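Local coordinates for protein quercetin 2,3-dioxygenase (Escherichia coli, PDB 1TQ5) that cleaves the flavonol quercetin with dioxygen in vitro, releasing carbon monoxide, as a metal-dependent pirin-family dioxygenase of unknown physiological role, at residues 1-10 with 197-208. Sequence-based numbering, arbitrary orientation.
With CD (cadmium ion), chain D.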
loop_
_atom_site.group_PDB
_atom_site.type_symbol
_atom_site.label_atom_id
_atom_site.label_comp_id
_atom_site.label_asym_id
_atom_site.label_seq_id
_atom_site.Cartn_x
_atom_site.Cartn_y
_atom_site.Cartn_z
HETATM N N MSE A 1 -8.004 19.582 -6.711
HETATM C CA MSE A 1 -7.693 18.457 -7.639
HETATM C C MSE A 1 -7.988 17.120 -6.969
HETATM O O MSE A 1 -7.435 16.810 -5.910
HETATM C CB MSE A 1 -6.221 18.503 -8.052
HETATM C CG MSE A 1 -5.809 19.761 -8.804
HETATM SE SE MSE A 1 -6.615 19.926 -10.408
HETATM C CE MSE A 1 -8.074 20.895 -9.957
ATOM N N ILE A 2 -8.863 16.335 -7.590
ATOM C CA ILE A 2 -9.234 15.025 -7.070
ATOM C C ILE A 2 -9.476 14.115 -8.266
ATOM O O ILE A 2 -10.288 14.423 -9.142
ATOM C CB ILE A 2 -10.510 15.120 -6.184
ATOM C CG1 ILE A 2 -10.796 13.780 -5.498
ATOM C CG2 ILE A 2 -11.689 15.593 -7.015
ATOM C CD1 ILE A 2 -11.231 12.667 -6.417
ATOM N N TYR A 3 -8.767 12.994 -8.310
ATOM C CA TYR A 3 -8.913 12.081 -9.427
ATOM C C TYR A 3 -9.146 10.639 -9.019
ATOM O O TYR A 3 -8.499 10.110 -8.118
ATOM C CB TYR A 3 -7.695 12.219 -10.333
ATOM C CG TYR A 3 -7.564 13.632 -10.858
ATOM C CD1 TYR A 3 -8.475 14.136 -11.789
ATOM C CD2 TYR A 3 -6.574 14.491 -10.378
ATOM C CE1 TYR A 3 -8.408 15.453 -12.225
ATOM C CE2 TYR A 3 -6.500 15.814 -10.808
ATOM C CZ TYR A 3 -7.420 16.287 -11.732
ATOM O OH TYR A 3 -7.349 17.593 -12.165
ATOM N N LEU A 4 -10.096 10.007 -9.695
ATOM C CA LEU A 4 -10.450 8.634 -9.399
ATOM C C LEU A 4 -9.730 7.629 -10.287
ATOM O O LEU A 4 -9.804 7.696 -11.512
ATOM C CB LEU A 4 -11.967 8.453 -9.539
ATOM C CG LEU A 4 -12.571 7.055 -9.364
ATOM C CD1 LEU A 4 -12.510 6.624 -7.912
ATOM C CD2 LEU A 4 -14.017 7.082 -9.845
ATOM N N ARG A 5 -9.018 6.704 -9.652
ATOM C CA ARG A 5 -8.320 5.643 -10.363
ATOM C C ARG A 5 -9.216 4.412 -10.214
ATOM O O ARG A 5 -9.127 3.695 -9.221
ATOM C CB ARG A 5 -6.955 5.395 -9.717
ATOM C CG ARG A 5 -6.194 4.198 -10.259
ATOM C CD ARG A 5 -6.046 4.273 -11.762
ATOM N NE ARG A 5 -4.951 3.436 -12.246
ATOM C CZ ARG A 5 -4.785 3.108 -13.521
ATOM N NH1 ARG A 5 -5.651 3.542 -14.426
ATOM N NH2 ARG A 5 -3.752 2.370 -13.895
ATOM N N LYS A 6 -10.087 4.181 -11.193
ATOM C CA LYS A 6 -11.016 3.055 -11.142
ATOM C C LYS A 6 -10.340 1.701 -11.075
ATOM O O LYS A 6 -9.357 1.450 -11.769
ATOM C CB LYS A 6 -11.961 3.074 -12.348
ATOM C CG LYS A 6 -13.020 4.167 -12.305
ATOM C CD LYS A 6 -14.009 3.994 -13.452
ATOM C CE LYS A 6 -15.075 5.083 -13.454
ATOM N NZ LYS A 6 -14.503 6.427 -13.733
ATOM N N ALA A 7 -10.889 0.821 -10.246
ATOM C CA ALA A 7 -10.350 -0.520 -10.081
ATOM C C ALA A 7 -10.286 -1.312 -11.390
ATOM O O ALA A 7 -9.301 -1.999 -11.645
ATOM C CB ALA A 7 -11.172 -1.289 -9.053
ATOM N N ASN A 8 -11.323 -1.203 -12.220
ATOM C CA ASN A 8 -11.378 -1.943 -13.482
ATOM C C ASN A 8 -10.469 -1.400 -14.585
ATOM O O ASN A 8 -10.261 -2.054 -15.600
ATOM C CB ASN A 8 -12.820 -1.998 -14.003
ATOM C CG ASN A 8 -13.373 -0.624 -14.333
ATOM O OD1 ASN A 8 -13.442 0.250 -13.471
ATOM N ND2 ASN A 8 -13.770 -0.427 -15.585
ATOM N N GLU A 9 -9.932 -0.205 -14.395
ATOM C CA GLU A 9 -9.043 0.362 -15.399
ATOM C C GLU A 9 -7.571 0.185 -15.043
ATOM O O GLU A 9 -6.690 0.685 -15.736
ATOM C CB GLU A 9 -9.382 1.832 -15.615
ATOM C CG GLU A 9 -10.726 2.003 -16.305
ATOM C CD GLU A 9 -11.124 3.450 -16.477
ATOM O OE1 GLU A 9 -12.151 3.703 -17.149
ATOM O OE2 GLU A 9 -10.416 4.327 -15.938
ATOM N N ARG A 10 -7.312 -0.537 -13.960
ATOM C CA ARG A 10 -5.942 -0.798 -13.527
ATOM C C ARG A 10 -5.275 -1.755 -14.502
ATOM O O ARG A 10 -5.955 -2.496 -15.203
ATOM C CB ARG A 10 -5.927 -1.435 -12.135
ATOM C CG ARG A 10 -6.182 -0.476 -10.990
ATOM C CD ARG A 10 -6.210 -1.238 -9.674
ATOM N NE ARG A 10 -7.255 -2.262 -9.684
ATOM C CZ ARG A 10 -7.439 -3.157 -8.719
ATOM N NH1 ARG A 10 -6.643 -3.166 -7.656
ATOM N NH2 ARG A 10 -8.425 -4.041 -8.818
ATOM N N VAL A 197 -16.499 12.612 -4.075
ATOM C CA VAL A 197 -16.246 11.574 -5.062
ATOM C C VAL A 197 -16.483 10.192 -4.471
ATOM O O VAL A 197 -15.878 9.829 -3.471
ATOM C CB VAL A 197 -14.789 11.665 -5.590
ATOM C CG1 VAL A 197 -14.537 10.593 -6.655
ATOM C CG2 VAL A 197 -14.542 13.053 -6.166
ATOM N N LYS A 198 -17.373 9.421 -5.082
ATOM C CA LYS A 198 -17.650 8.082 -4.578
ATOM C C LYS A 198 -16.577 7.101 -5.036
ATOM O O LYS A 198 -16.113 7.156 -6.180
ATOM C CB LYS A 198 -19.036 7.607 -5.040
ATOM C CG LYS A 198 -19.387 6.192 -4.600
ATOM C CD LYS A 198 -20.886 5.911 -4.695
ATOM C CE LYS A 198 -21.663 6.602 -3.570
ATOM N NZ LYS A 198 -23.134 6.296 -3.598
ATOM N N ALA A 199 -16.173 6.223 -4.125
ATOM C CA ALA A 199 -15.162 5.208 -4.415
ATOM C C ALA A 199 -15.566 3.898 -3.752
ATOM O O ALA A 199 -16.137 3.895 -2.664
ATOM C CB ALA A 199 -13.802 5.652 -3.896
ATOM N N SER A 200 -15.274 2.785 -4.413
ATOM C CA SER A 200 -15.609 1.483 -3.851
ATOM C C SER A 200 -14.383 0.578 -3.801
ATOM O O SER A 200 -13.277 0.993 -4.147
ATOM C CB SER A 200 -16.732 0.826 -4.661
ATOM O OG SER A 200 -16.399 0.738 -6.039
ATOM N N THR A 201 -14.586 -0.654 -3.358
ATOM C CA THR A 201 -13.510 -1.626 -3.239
ATOM C C THR A 201 -12.477 -1.536 -4.370
ATOM O O THR A 201 -12.821 -1.517 -5.551
ATOM C CB THR A 201 -14.094 -3.062 -3.176
ATOM O OG1 THR A 201 -14.885 -3.201 -1.988
ATOM C CG2 THR A 201 -12.975 -4.103 -3.148
ATOM N N SER A 202 -11.208 -1.448 -3.980
ATOM C CA SER A 202 -10.078 -1.392 -4.912
ATOM C C SER A 202 -9.860 -0.110 -5.695
ATOM O O SER A 202 -8.900 -0.023 -6.472
ATOM C CB SER A 202 -10.132 -2.573 -5.883
ATOM O OG SER A 202 -9.932 -3.784 -5.180
ATOM N N ASP A 203 -10.730 0.879 -5.503
ATOM C CA ASP A 203 -10.556 2.158 -6.190
ATOM C C ASP A 203 -9.502 2.983 -5.474
ATOM O O ASP A 203 -9.295 2.840 -4.269
ATOM C CB ASP A 203 -11.844 2.995 -6.197
ATOM C CG ASP A 203 -12.849 2.526 -7.209
ATOM O OD1 ASP A 203 -12.433 1.979 -8.252
ATOM O OD2 ASP A 203 -14.063 2.729 -6.966
ATOM N N GLY A 204 -8.858 3.871 -6.219
ATOM C CA GLY A 204 -7.862 4.742 -5.633
ATOM C C GLY A 204 -8.237 6.167 -5.975
ATOM O O GLY A 204 -8.882 6.406 -7.003
ATOM N N LEU A 205 -7.840 7.106 -5.120
ATOM C CA LEU A 205 -8.133 8.520 -5.322
ATOM C C LEU A 205 -6.871 9.359 -5.150
ATOM O O LEU A 205 -6.183 9.237 -4.142
ATOM C CB LEU A 205 -9.173 8.996 -4.301
ATOM C CG LEU A 205 -10.606 8.480 -4.435
ATOM C CD1 LEU A 205 -11.395 8.829 -3.184
ATOM C CD2 LEU A 205 -11.262 9.097 -5.666
ATOM N N ALA A 206 -6.570 10.198 -6.139
ATOM C CA ALA A 206 -5.410 11.088 -6.084
ATOM C C ALA A 206 -5.951 12.461 -5.700
ATOM O O ALA A 206 -6.908 12.954 -6.308
ATOM C CB ALA A 206 -4.731 11.156 -7.437
ATOM N N ILE A 207 -5.340 13.085 -4.698
ATOM C CA ILE A 207 -5.808 14.382 -4.229
ATOM C C ILE A 207 -4.666 15.314 -3.872
ATOM O O ILE A 207 -3.713 14.907 -3.222
ATOM C CB ILE A 207 -6.683 14.215 -2.968
ATOM C CG1 ILE A 207 -7.861 13.291 -3.276
ATOM C CG2 ILE A 207 -7.161 15.581 -2.461
ATOM C CD1 ILE A 207 -8.548 12.753 -2.035
ATOM N N TRP A 208 -4.768 16.569 -4.292
ATOM C CA TRP A 208 -3.750 17.553 -3.965
ATOM C C TRP A 208 -4.337 18.949 -4.120
ATOM O O TRP A 208 -5.437 19.109 -4.653
ATOM C CB TRP A 208 -2.506 17.360 -4.842
ATOM C CG TRP A 208 -2.657 17.780 -6.268
ATOM C CD1 TRP A 208 -2.561 19.048 -6.762
ATOM C CD2 TRP A 208 -2.905 16.928 -7.394
ATOM N NE1 TRP A 208 -2.729 19.040 -8.127
ATOM C CE2 TRP A 208 -2.942 17.752 -8.541
ATOM C CE3 TRP A 208 -3.098 15.547 -7.545
ATOM C CZ2 TRP A 208 -3.165 17.243 -9.825
ATOM C CZ3 TRP A 208 -3.319 15.039 -8.824
ATOM C CH2 TRP A 208 -3.350 15.887 -9.947
HETATM CD CD CD D . -14.818 1.239 -8.800
HETATM O O HOH W 1 -7.670 1.379 -8.548
HETATM O O HOH W 2 -14.357 -0.033 -11.022
HETATM O O HOH W 3 -17.407 0.921 -8.332
HETATM O O HOH W 4 -14.588 -0.765 -7.346
HETATM O O HOH W 5 -15.669 3.450 -9.812
#
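OD1 of D203 is held by the backbone N-H of A7, N to OD1 2.8 Å, nearly along the C-O axis, and by a cadmium ion. OD2 of D203 takes the backbone N of S200 on the anti side, at 2.8 Å. Both oxygens chelate the cadmium, whose shell is completed by four waters; this ion is not at the annotated cofactor site. Two backbone bonds and the metal thus fix the rotation of the carboxylate. Beyond it, strand 2-5 runs antiparallel to strand 204-208. Y3 and A206 bond each other in both directions, as do R5 and G204. L4, I2 and L205 pack on one face of this pair. The I2 side chain, with CG1 anti to the backbone N (chi1 -173°), meets V197 tip to tip, and I2 CD1 to V197 CG2 is tight at 3.3 Å. On the other face, W208 CH2 comes to the edge of the Y3 ring, 3.3 Å from CE2; the two rings meet obliquely, planes at 44°. M1, a selenomethionine, lays CB over one face of the indole, 3.5 Å from the centroid of the five-membered ring; its selenium sits obliquely, a Met-aromatic contact. With an alanine at W208, the M1 side chain is likely to lose the face it lies on, and the Y3 ring its neighbour at the edge. R182 adds a cation-pi contact to W208. Strand 2-5 is the outermost strand of a sheet of the C-terminal cupin domain, an N-terminal strand added to that sheet, consistent with the bicupin fold of pirins.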